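Local coordinates for protein aminotransferase TlmJ (Streptoalloteichus hindustanus, PDB 5UID) that probably catalyses a pyridoxal 5'-phosphate-dependent transamination in natural product biosynthesis, at residues 63-68 with 178-183. Sequence-based numbering, arbitrary orientation.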
# COMPACT_ATOMS: atom_id res chain seq x y z
N GLU A 63 -0.43 4.29 6.12
CA GLU A 63 -1.80 3.82 5.96
C GLU A 63 -2.41 3.47 7.30
O GLU A 63 -3.60 3.73 7.54
CB GLU A 63 -1.82 2.61 5.02
CG GLU A 63 -3.21 2.13 4.67
CD GLU A 63 -3.96 3.09 3.77
OE1 GLU A 63 -3.31 3.95 3.14
OE2 GLU A 63 -5.20 2.98 3.70
N GLY A 64 -1.62 2.88 8.20
CA GLY A 64 -2.10 2.63 9.55
C GLY A 64 -2.44 3.90 10.30
O GLY A 64 -3.38 3.93 11.09
N LEU A 65 -1.68 4.97 10.05
CA LEU A 65 -1.98 6.25 10.69
C LEU A 65 -3.26 6.86 10.12
O LEU A 65 -4.10 7.37 10.87
CB LEU A 65 -0.80 7.21 10.52
CG LEU A 65 0.47 6.90 11.32
CD1 LEU A 65 1.65 7.69 10.80
CD2 LEU A 65 0.26 7.18 12.81
N PHE A 66 -3.42 6.83 8.79
CA PHE A 66 -4.65 7.32 8.18
C PHE A 66 -5.86 6.53 8.67
O PHE A 66 -6.91 7.12 8.95
CB PHE A 66 -4.55 7.24 6.65
CG PHE A 66 -3.98 8.47 6.01
CD1 PHE A 66 -2.62 8.73 6.06
CD2 PHE A 66 -4.81 9.36 5.33
CE1 PHE A 66 -2.10 9.86 5.46
CE2 PHE A 66 -4.29 10.49 4.74
CZ PHE A 66 -2.93 10.74 4.80
N LEU A 67 -5.73 5.21 8.78
CA LEU A 67 -6.85 4.39 9.23
C LEU A 67 -7.25 4.74 10.66
O LEU A 67 -8.44 4.81 10.98
CB LEU A 67 -6.51 2.91 9.13
CG LEU A 67 -6.44 2.30 7.73
CD1 LEU A 67 -5.95 0.86 7.80
CD2 LEU A 67 -7.79 2.38 7.05
N SER A 68 -6.26 4.97 11.54
CA SER A 68 -6.58 5.26 12.93
C SER A 68 -7.36 6.56 13.07
O SER A 68 -8.29 6.65 13.87
CB SER A 68 -5.30 5.30 13.77
OG SER A 68 -4.49 6.42 13.41
N VAL A 178 -3.96 3.10 20.41
CA VAL A 178 -3.59 2.52 19.12
C VAL A 178 -2.08 2.62 18.96
O VAL A 178 -1.47 3.63 19.32
CB VAL A 178 -4.31 3.23 17.95
CG1 VAL A 178 -3.95 2.56 16.62
CG2 VAL A 178 -5.82 3.24 18.16
N GLY A 179 -1.48 1.57 18.42
CA GLY A 179 -0.08 1.58 18.04
C GLY A 179 0.08 1.25 16.57
O GLY A 179 -0.66 0.42 16.04
N VAL A 180 1.03 1.91 15.92
CA VAL A 180 1.32 1.69 14.50
C VAL A 180 2.82 1.49 14.34
O VAL A 180 3.62 2.20 14.95
CB VAL A 180 0.83 2.87 13.62
CG1 VAL A 180 0.67 2.42 12.18
CG2 VAL A 180 -0.47 3.46 14.16
N TRP A 181 3.19 0.52 13.51
CA TRP A 181 4.58 0.21 13.23
C TRP A 181 4.84 0.28 11.73
O TRP A 181 3.93 0.13 10.91
CB TRP A 181 4.97 -1.19 13.74
CG TRP A 181 5.05 -1.29 15.23
CD1 TRP A 181 6.18 -1.28 15.99
CD2 TRP A 181 3.95 -1.42 16.13
NE1 TRP A 181 5.85 -1.39 17.32
CE2 TRP A 181 4.49 -1.48 17.43
CE3 TRP A 181 2.56 -1.48 15.98
CZ2 TRP A 181 3.69 -1.60 18.57
CZ3 TRP A 181 1.77 -1.60 17.10
CH2 TRP A 181 2.34 -1.66 18.38
N SER A 182 6.10 0.51 11.37
CA SER A 182 6.54 0.53 9.98
C SER A 182 7.58 -0.55 9.74
O SER A 182 8.48 -0.76 10.56
CB SER A 182 7.14 1.88 9.60
OG SER A 182 7.73 1.80 8.30
N PHE A 183 7.45 -1.23 8.61
CA PHE A 183 8.43 -2.21 8.16
C PHE A 183 9.01 -1.82 6.81
O PHE A 183 9.40 -2.68 6.02
CB PHE A 183 7.81 -3.61 8.11
CG PHE A 183 7.11 -4.02 9.38
CD1 PHE A 183 7.70 -3.82 10.62
CD2 PHE A 183 5.85 -4.59 9.33
CE1 PHE A 183 7.05 -4.19 11.79
CE2 PHE A 183 5.19 -4.97 10.50
CZ PHE A 183 5.80 -4.77 11.73
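Residues 63-68 of helix 61-72 run nearly antiparallel to strand 178-182, the segment axes 8.4 Å apart at 160°, and come closest where the CA atoms of Gly64 and Val180 lie 6.1 Å from each other. There Val180 CG1 lies 3.8 Å from Gly64 CA and also touches Gly64 C, so the methyl rests directly on helix backbone where no side chain intervenes. Val180 carries CG1 anti to its own N (chi1 -159°), and its other methyl, CG2, turns to Leu65 CD2 at 4.0 Å, the two side chains crossing at a slant. One turn on from Gly64, Ser68 meets Val178 through carbon, CB to CG1 at 4.2 Å. The Ser68 hydroxyl turns back (chi1 68°) and donates to Leu65 O over 2.7 Å, which satisfies the buried OG within the helix. The contact is thus wholly apolar, helix-on-sheet packing in the large domain of a fold-type I aminotransferase. Beyond the valines, Ser182 OG on the same strand bonds the phosphate oxygen OP2 of the cofactor-bearing lysine at position 187. Strands 155-158 and 195-199 flank strand 178-182 in the sheet, Val180 touching Leu197, while Leu65 also packs on Ala90 of helix 88-95.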